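Local atomic coordinates of double-stranded RNA-binding protein 1 (Arabidopsis thaliana, PDB entry 3ADJ), a protein that binds double-stranded RNA and assists DICER-LIKE 1 in the accurate processing of primary and precursor microRNAs in the plant nucleus. Residues Q37-V42 with G51-T56. Residues are numbered along the deposited sequence; the frame is centred on the assembly and turned at random.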
ATOM      1  N   GLN A  37      -2.973  -9.040  12.490  1.00 31.15           N
ATOM      2  CA  GLN A  37      -3.120  -8.875  11.062  1.00 31.36           C
ATOM      3  C   GLN A  37      -2.927  -7.404  10.736  1.00 31.10           C
ATOM      4  O   GLN A  37      -3.650  -6.565  11.281  1.00 31.47           O
ATOM      5  CB  GLN A  37      -4.508  -9.346  10.672  1.00 31.29           C
ATOM      6  CG  GLN A  37      -4.708  -9.666   9.204  1.00 32.43           C
ATOM      7  CD  GLN A  37      -6.044 -10.378   8.957  1.00 32.34           C
ATOM      8  OE1 GLN A  37      -6.094 -11.612   8.789  1.00 32.70           O
ATOM      9  NE2 GLN A  37      -7.133  -9.598   8.946  1.00 33.02           N
ATOM     10  N   PHE A  38      -1.942  -7.102   9.877  1.00 30.69           N
ATOM     11  CA  PHE A  38      -1.581  -5.728   9.481  1.00 30.45           C
ATOM     12  C   PHE A  38      -2.270  -5.325   8.190  1.00 30.64           C
ATOM     13  O   PHE A  38      -2.170  -6.036   7.216  1.00 31.46           O
ATOM     14  CB  PHE A  38      -0.070  -5.586   9.243  1.00 29.70           C
ATOM     15  CG  PHE A  38       0.793  -6.243  10.279  1.00 30.29           C
ATOM     16  CD1 PHE A  38       1.275  -7.533  10.085  1.00 29.62           C
ATOM     17  CD2 PHE A  38       1.158  -5.569  11.438  1.00 30.75           C
ATOM     18  CE1 PHE A  38       2.083  -8.154  11.034  1.00 28.34           C
ATOM     19  CE2 PHE A  38       1.963  -6.190  12.389  1.00 29.60           C
ATOM     20  CZ  PHE A  38       2.420  -7.488  12.183  1.00 28.77           C
ATOM     21  N   THR A  39      -2.953  -4.191   8.164  1.00 30.64           N
ATOM     22  CA  THR A  39      -3.442  -3.642   6.909  1.00 31.46           C
ATOM     23  C   THR A  39      -2.568  -2.433   6.587  1.00 32.36           C
ATOM     24  O   THR A  39      -2.335  -1.587   7.467  1.00 33.15           O
ATOM     25  CB  THR A  39      -4.904  -3.195   7.030  1.00 31.72           C
ATOM     26  OG1 THR A  39      -5.699  -4.274   7.526  1.00 32.80           O
ATOM     27  CG2 THR A  39      -5.456  -2.785   5.710  1.00 31.70           C
ATOM     28  N   CYS A  40      -2.064  -2.348   5.359  1.00 32.28           N
ATOM     29  CA  CYS A  40      -1.155  -1.274   4.982  1.00 32.91           C
ATOM     30  C   CYS A  40      -1.817  -0.411   3.965  1.00 32.92           C
ATOM     31  O   CYS A  40      -2.680  -0.870   3.233  1.00 33.72           O
ATOM     32  CB  CYS A  40       0.156  -1.806   4.396  1.00 33.11           C
ATOM     33  SG  CYS A  40       1.364  -2.369   5.628  1.00 37.88           S
ATOM     34  N   THR A  41      -1.390   0.843   3.886  1.00 32.86           N
ATOM     35  CA  THR A  41      -2.026   1.809   3.002  1.00 32.07           C
ATOM     36  C   THR A  41      -1.028   2.630   2.194  1.00 32.05           C
ATOM     37  O   THR A  41       0.074   2.934   2.665  1.00 32.64           O
ATOM     38  CB  THR A  41      -2.923   2.696   3.811  1.00 31.89           C
ATOM     39  OG1 THR A  41      -4.114   1.961   4.111  1.00 32.07           O
ATOM     40  CG2 THR A  41      -3.280   3.941   3.053  1.00 32.57           C
ATOM     41  N   VAL A  42      -1.417   2.961   0.968  1.00 31.26           N
ATOM     42  CA  VAL A  42      -0.621   3.800   0.088  1.00 30.95           C
ATOM     43  C   VAL A  42      -1.471   4.955  -0.447  1.00 30.48           C
ATOM     44  O   VAL A  42      -2.487   4.752  -1.095  1.00 30.58           O
ATOM     45  CB  VAL A  42       0.020   2.947  -1.038  1.00 31.16           C
ATOM     46  CG1 VAL A  42       0.586   3.785  -2.175  1.00 30.99           C
ATOM     47  CG2 VAL A  42       1.102   2.114  -0.457  1.00 31.69           C
ATOM     48  N   GLY A  51      -4.388  -2.273   1.113  1.00 32.81           N
ATOM     49  CA  GLY A  51      -4.035  -3.672   0.935  1.00 32.78           C
ATOM     50  C   GLY A  51      -4.936  -4.617   1.690  1.00 32.72           C
ATOM     51  O   GLY A  51      -5.605  -4.229   2.646  1.00 33.56           O
ATOM     52  N   ALA A  52      -4.936  -5.866   1.250  1.00 32.24           N
ATOM     53  CA  ALA A  52      -5.591  -6.956   1.934  1.00 31.83           C
ATOM     54  C   ALA A  52      -4.995  -7.120   3.314  1.00 31.51           C
ATOM     55  O   ALA A  52      -3.885  -6.718   3.556  1.00 31.67           O
ATOM     56  CB  ALA A  52      -5.378  -8.220   1.136  1.00 32.40           C
ATOM     57  N   ALA A  53      -5.749  -7.707   4.229  1.00 31.70           N
ATOM     58  CA  ALA A  53      -5.259  -7.970   5.572  1.00 31.41           C
ATOM     59  C   ALA A  53      -4.468  -9.271   5.541  1.00 31.74           C
ATOM     60  O   ALA A  53      -4.917 -10.268   4.944  1.00 31.76           O
ATOM     61  CB  ALA A  53      -6.413  -8.076   6.501  1.00 31.10           C
ATOM     62  N   THR A  54      -3.276  -9.257   6.144  1.00 31.68           N
ATOM     63  CA  THR A  54      -2.388 -10.437   6.162  1.00 31.65           C
ATOM     64  C   THR A  54      -1.591 -10.459   7.458  1.00 31.75           C
ATOM     65  O   THR A  54      -1.576  -9.471   8.166  1.00 32.45           O
ATOM     66  CB  THR A  54      -1.406 -10.455   4.946  1.00 31.47           C
ATOM     67  OG1 THR A  54      -0.426  -9.423   5.091  1.00 31.86           O
ATOM     68  CG2 THR A  54      -2.140 -10.248   3.633  1.00 30.49           C
ATOM     69  N   ARG A  55      -0.940 -11.570   7.787  1.00 31.97           N
ATOM     70  CA  ARG A  55      -0.036 -11.589   8.952  1.00 32.00           C
ATOM     71  C   ARG A  55       1.402 -11.630   8.488  1.00 31.82           C
ATOM     72  O   ARG A  55       1.996 -12.701   8.332  1.00 32.02           O
ATOM     73  CB  ARG A  55      -0.318 -12.744   9.925  1.00 32.02           C
ATOM     74  CG  ARG A  55       0.634 -12.768  11.145  1.00 32.09           C
ATOM     75  CD  ARG A  55       0.231 -13.844  12.145  1.00 32.38           C
ATOM     76  NE  ARG A  55       1.103 -13.892  13.318  1.00 32.94           N
ATOM     77  CZ  ARG A  55       0.962 -14.744  14.340  1.00 33.25           C
ATOM     78  NH1 ARG A  55      -0.036 -15.632  14.359  1.00 32.27           N
ATOM     79  NH2 ARG A  55       1.822 -14.708  15.355  1.00 32.82           N
ATOM     80  N   THR A  56       1.914 -10.431   8.239  1.00 31.65           N
ATOM     81  CA  THR A  56       3.308 -10.091   7.899  1.00 31.66           C
ATOM     82  C   THR A  56       3.229  -8.813   7.091  1.00 31.61           C
ATOM     83  O   THR A  56       2.386  -8.678   6.209  1.00 31.38           O
ATOM     84  CB  THR A  56       4.201 -11.220   7.206  1.00 31.67           C
ATOM     85  OG1 THR A  56       5.420 -10.645   6.715  1.00 30.63           O
ATOM     86  CG2 THR A  56       3.496 -11.910   6.061  1.00 31.64           C
TER
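F38 and T54 form a single antiparallel hydrogen-bonded pair, with F38 N giving its hydrogen to T54 O at 2.9 Å. The tightly packed part of the contact is at the other end, where C40 and G51 are both buried. G51 N donates to C40 O over 3.1 Å, and the bond is nearly straight (165° at the hydrogen). T39 CG2 approaches G51 O there. The C40 side chain rests on E61 and A64 of helix 57-73. This is the second double-stranded RNA-binding domain of the protein, with the alpha-beta-beta-beta-alpha fold. Residues 51-56 lead from edge strand 47-50 to helix 57-73, and T56 is the N-cap of that helix. By contrast, the F38 end is open to solvent: A53, R55 and T56 are exposed, Q37 and F38 partly so. The F38 ring turns one edge to the other segment. F38 CD1 lies 3.5 Å from T56 N, which sits near the ring plane. Q37 has CG anti to its backbone N (chi1 -161°), and its extended chain runs past T54 O to the methyl of A53, which meets CD and NE2. An alanine at Q37 would probably leave A53 CB without this cover and open a gap beside T54 O. A52 points away from the strand, and its N is hydrogen-bonded to S63 OG.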